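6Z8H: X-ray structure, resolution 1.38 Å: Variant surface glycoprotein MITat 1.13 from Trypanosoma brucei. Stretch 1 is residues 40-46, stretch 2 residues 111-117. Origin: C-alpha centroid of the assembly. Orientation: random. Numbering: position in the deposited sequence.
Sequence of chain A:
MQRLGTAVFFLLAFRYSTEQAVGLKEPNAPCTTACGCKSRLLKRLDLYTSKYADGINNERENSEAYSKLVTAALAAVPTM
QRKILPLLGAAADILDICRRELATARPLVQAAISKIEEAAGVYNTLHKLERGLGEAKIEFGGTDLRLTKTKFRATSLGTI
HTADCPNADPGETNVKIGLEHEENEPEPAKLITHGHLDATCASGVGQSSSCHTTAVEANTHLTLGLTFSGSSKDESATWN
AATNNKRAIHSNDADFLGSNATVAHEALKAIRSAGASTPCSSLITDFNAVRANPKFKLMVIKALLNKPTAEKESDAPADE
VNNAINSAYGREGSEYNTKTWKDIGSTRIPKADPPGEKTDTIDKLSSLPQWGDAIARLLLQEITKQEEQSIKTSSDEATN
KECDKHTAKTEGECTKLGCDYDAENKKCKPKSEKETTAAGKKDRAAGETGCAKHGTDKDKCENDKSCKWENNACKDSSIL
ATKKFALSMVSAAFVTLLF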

ATOM      1  N   ARG A  40     -13.533  -9.075   7.489  1.00 32.85           N
ATOM      2  CA  ARG A  40     -14.462  -8.097   6.942  1.00 32.30           C
ATOM      3  C   ARG A  40     -13.730  -6.809   6.605  1.00 32.04           C
ATOM      4  O   ARG A  40     -13.984  -6.193   5.562  1.00 33.27           O
ATOM      5  CB  ARG A  40     -15.615  -7.826   7.915  1.00 34.61           C
ATOM      6  CG  ARG A  40     -16.708  -7.001   7.243  1.00 34.74           C
ATOM      7  CD  ARG A  40     -17.767  -6.463   8.207  1.00 35.53           C
ATOM      8  NE  ARG A  40     -18.426  -7.502   8.991  1.00 36.60           N
ATOM      9  CZ  ARG A  40     -19.529  -7.316   9.705  1.00 37.27           C
ATOM     10  NH1 ARG A  40     -20.103  -6.128   9.764  1.00 38.01           N
ATOM     11  NH2 ARG A  40     -20.023  -8.320  10.408  1.00 36.60           N
ATOM     12  N   LEU A  41     -12.810  -6.386   7.462  1.00 31.79           N
ATOM     13  CA  LEU A  41     -12.103  -5.132   7.231  1.00 32.09           C
ATOM     14  C   LEU A  41     -11.207  -5.217   5.994  1.00 31.99           C
ATOM     15  O   LEU A  41     -11.124  -4.260   5.193  1.00 32.56           O
ATOM     16  CB  LEU A  41     -11.282  -4.769   8.465  1.00 31.59           C
ATOM     17  CG  LEU A  41     -10.718  -3.346   8.538  1.00 33.81           C
ATOM     18  CD1 LEU A  41     -11.840  -2.312   8.343  1.00 33.92           C
ATOM     19  CD2 LEU A  41      -9.940  -3.097   9.831  1.00 34.99           C
ATOM     20  N   LEU A  42     -10.562  -6.369   5.787  1.00 31.83           N
ATOM     21  CA  LEU A  42      -9.756  -6.561   4.589  1.00 30.48           C
ATOM     22  C   LEU A  42     -10.635  -6.694   3.351  1.00 29.90           C
ATOM     23  O   LEU A  42     -10.243  -6.249   2.267  1.00 30.09           O
ATOM     24  CB  LEU A  42      -8.880  -7.798   4.741  1.00 30.03           C
ATOM     25  CG  LEU A  42      -7.731  -7.681   5.717  1.00 29.87           C
ATOM     26  CD1 LEU A  42      -7.059  -9.040   5.913  1.00 30.41           C
ATOM     27  CD2 LEU A  42      -6.688  -6.689   5.232  1.00 30.22           C
ATOM     28  N   LYS A  43     -11.834  -7.270   3.482  1.00 30.00           N
ATOM     29  CA  LYS A  43     -12.766  -7.307   2.355  1.00 30.29           C
ATOM     30  C   LYS A  43     -13.258  -5.913   1.991  1.00 30.83           C
ATOM     31  O   LYS A  43     -13.421  -5.594   0.806  1.00 31.93           O
ATOM     32  CB  LYS A  43     -13.953  -8.215   2.694  1.00 33.98           C
ATOM     33  CG  LYS A  43     -13.714  -9.682   2.355  1.00 36.86           C
ATOM     34  CD  LYS A  43     -14.892 -10.576   2.731  1.00 39.68           C
ATOM     35  CE  LYS A  43     -14.399 -11.992   2.987  1.00 42.53           C
ATOM     36  NZ  LYS A  43     -15.453 -13.044   2.812  1.00 43.96           N
ATOM     37  N   ARG A  44     -13.512  -5.067   2.988  1.00 30.83           N
ATOM     38  CA  ARG A  44     -13.886  -3.687   2.713  1.00 31.22           C
ATOM     39  C   ARG A  44     -12.735  -2.923   2.067  1.00 31.32           C
ATOM     40  O   ARG A  44     -12.940  -2.139   1.122  1.00 34.00           O
ATOM     41  CB  ARG A  44     -14.320  -3.004   3.994  1.00 31.58           C
ATOM     42  CG  ARG A  44     -15.599  -3.560   4.601  1.00 30.90           C
ATOM     43  CD  ARG A  44     -15.902  -2.827   5.878  1.00 32.34           C
ATOM     44  NE  ARG A  44     -16.194  -1.417   5.639  1.00 32.89           N
ATOM     45  CZ  ARG A  44     -16.033  -0.459   6.549  1.00 31.59           C
ATOM     46  NH1 ARG A  44     -15.566  -0.754   7.764  1.00 33.03           N
ATOM     47  NH2 ARG A  44     -16.341   0.795   6.275  1.00 32.99           N
ATOM     48  N   LEU A  45     -11.517  -3.135   2.546  1.00 30.84           N
ATOM     49  CA  LEU A  45     -10.365  -2.514   1.905  1.00 31.04           C
ATOM     50  C   LEU A  45     -10.276  -2.920   0.442  1.00 31.05           C
ATOM     51  O   LEU A  45      -9.984  -2.086  -0.436  1.00 31.89           O
ATOM     52  CB  LEU A  45      -9.091  -2.943   2.613  1.00 29.59           C
ATOM     53  CG  LEU A  45      -7.790  -2.375   2.021  1.00 29.62           C
ATOM     54  CD1 LEU A  45      -7.815  -0.848   2.047  1.00 30.82           C
ATOM     55  CD2 LEU A  45      -6.590  -2.897   2.748  1.00 30.41           C
ATOM     56  N   ASP A  46     -10.461  -4.207   0.163  1.00 32.15           N
ATOM     57  CA  ASP A  46     -10.373  -4.722  -1.195  1.00 34.49           C
ATOM     58  C   ASP A  46     -11.362  -4.042  -2.139  1.00 33.42           C
ATOM     59  O   ASP A  46     -11.060  -3.891  -3.337  1.00 34.73           O
ATOM     60  CB  ASP A  46     -10.593  -6.235  -1.211  1.00 37.81           C
ATOM     61  CG  ASP A  46     -10.213  -6.860  -2.548  1.00 43.58           C
ATOM     62  OD1 ASP A  46      -9.000  -6.983  -2.830  1.00 45.18           O
ATOM     63  OD2 ASP A  46     -11.128  -7.186  -3.345  1.00 47.05           O
ATOM     64  N   ALA A 111      -3.284   5.746   2.650  1.00 28.09           N
ATOM     65  CA  ALA A 111      -3.558   5.939   4.073  1.00 28.60           C
ATOM     66  C   ALA A 111      -4.479   4.854   4.612  1.00 27.96           C
ATOM     67  O   ALA A 111      -4.305   4.395   5.752  1.00 27.98           O
ATOM     68  CB  ALA A 111      -4.150   7.333   4.283  1.00 29.82           C
ATOM     69  N   ALA A 112      -5.446   4.412   3.798  1.00 28.59           N
ATOM     70  CA  ALA A 112      -6.371   3.367   4.231  1.00 27.90           C
ATOM     71  C   ALA A 112      -5.674   2.013   4.310  1.00 26.69           C
ATOM     72  O   ALA A 112      -5.888   1.250   5.264  1.00 27.27           O
ATOM     73  CB  ALA A 112      -7.560   3.313   3.281  1.00 27.26           C
ATOM     74  N   ILE A 113      -4.826   1.693   3.341  1.00 26.14           N
ATOM     75  CA  ILE A 113      -4.085   0.438   3.389  1.00 26.10           C
ATOM     76  C   ILE A 113      -3.263   0.360   4.670  1.00 26.42           C
ATOM     77  O   ILE A 113      -3.275  -0.650   5.395  1.00 26.69           O
ATOM     78  CB  ILE A 113      -3.166   0.286   2.167  1.00 26.00           C
ATOM     79  CG1 ILE A 113      -4.000   0.078   0.898  1.00 25.97           C
ATOM     80  CG2 ILE A 113      -2.155  -0.841   2.421  1.00 26.41           C
ATOM     81  CD1 ILE A 113      -3.183   0.246  -0.382  1.00 27.07           C
ATOM     82  N   SER A 114      -2.547   1.436   4.992  1.00 26.95           N
ATOM     83  CA  SER A 114      -1.666   1.363   6.152  1.00 27.51           C
ATOM     84  C   SER A 114      -2.466   1.242   7.440  1.00 25.95           C
ATOM     85  O   SER A 114      -2.085   0.487   8.339  1.00 26.19           O
ATOM     86  CB  SER A 114      -0.753   2.573   6.211  1.00 30.70           C
ATOM     87  OG  SER A 114      -1.443   3.737   6.576  1.00 35.56           O
ATOM     88  N   LYS A 115      -3.580   1.964   7.551  1.00 25.97           N
ATOM     89  CA  LYS A 115      -4.363   1.950   8.785  1.00 25.41           C
ATOM     90  C   LYS A 115      -5.137   0.647   8.953  1.00 25.10           C
ATOM     91  O   LYS A 115      -5.198   0.098  10.059  1.00 25.90           O
ATOM     92  CB  LYS A 115      -5.252   3.192   8.799  1.00 26.58           C
ATOM     93  CG  LYS A 115      -4.472   4.462   9.096  1.00 28.56           C
ATOM     94  CD  LYS A 115      -5.265   5.714   8.808  1.00 30.88           C
ATOM     95  CE  LYS A 115      -4.526   6.969   9.247  1.00 33.16           C
ATOM     96  NZ  LYS A 115      -5.465   8.112   9.386  1.00 35.20           N
ATOM     97  N   ILE A 116      -5.671   0.090   7.873  1.00 25.83           N
ATOM     98  CA  ILE A 116      -6.378  -1.185   7.950  1.00 25.06           C
ATOM     99  C   ILE A 116      -5.417  -2.324   8.252  1.00 26.17           C
ATOM    100  O   ILE A 116      -5.746  -3.211   9.044  1.00 26.35           O
ATOM    101  CB  ILE A 116      -7.186  -1.443   6.663  1.00 26.38           C
ATOM    102  CG1 ILE A 116      -8.492  -0.651   6.663  1.00 30.49           C
ATOM    103  CG2 ILE A 116      -7.417  -2.936   6.479  1.00 25.93           C
ATOM    104  CD1 ILE A 116      -9.275  -0.757   5.401  1.00 33.79           C
ATOM    105  N   GLU A 117      -4.240  -2.346   7.624  1.00 26.71           N
ATOM    106  CA  GLU A 117      -3.290  -3.426   7.871  1.00 25.84           C
ATOM    107  C   GLU A 117      -2.736  -3.376   9.299  1.00 27.14           C
ATOM    108  O   GLU A 117      -2.552  -4.427   9.923  1.00 26.87           O
ATOM    109  CB  GLU A 117      -2.166  -3.405   6.825  1.00 27.50           C
ATOM    110  CG  GLU A 117      -2.640  -3.794   5.419  1.00 28.74           C
ATOM    111  CD  GLU A 117      -2.982  -5.286   5.270  1.00 32.22           C
ATOM    112  OE1 GLU A 117      -3.026  -6.020   6.284  1.00 34.99           O
ATOM    113  OE2 GLU A 117      -3.207  -5.696   4.105  1.00 36.64           O
TER

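What lies at the centre of the contact? Ile-116 does, its CA-to-CB bond aimed toward the other helix. Ile-116 CD1 comes within 3.5 Å of Leu-45 CB, and Ile-116 CG2 lies 3.9 Å from Leu-41 CG and 4.0 Å from Leu-42 CD2. These atoms carry no charge and can offer no hydrogen bond, so the fit rests on van der Waals contact and on keeping apolar surface from water.

How does Leu-45 extend this apolar centre? It too points toward its partner helix, and with chi1 in t and chi2 in p its CD1 reaches past Ile-116 to the preceding turn. There Leu-45 CD1 sits 4.3 Å from Ala-112 CB and 4.1 Å from Ile-113 CG1. Leu-45 CD1 also lies 4.2 Å from C of Ala-112, so it rests against the backbone as well as the methyl group.

What backbone arrangement brings these residues together? Two helices run almost exactly antiparallel, at 172°, with axes 10.3 Å apart at closest approach. Leu-41 therefore pairs with Ile-116 (CA to CA, 7.0 Å), and one turn along Leu-45 pairs with Ile-113 (CA to CA, 7.1 Å). Within each helix, backbone hydrogen bonds run from one turn to the next: Leu-45 N donates to Leu-41 O at 2.9 Å, and Ile-116 N to Ala-112 O at 2.9 Å.

Where does the contact turn polar? At Leu-42 and Glu-117, whose CA-to-CB bonds point sideways although their side-chain ends come nearer. Leu-42 CD2 lies 3.8 Å from Glu-117 OE2, a contact between a methyl and a carboxylate oxygen rather than a hydrogen bond. No hydrogen bond joins the two stretches. Ser-114, pointing away, instead donates from OG to Ala-111 O within its own helix, at 3.1 Å.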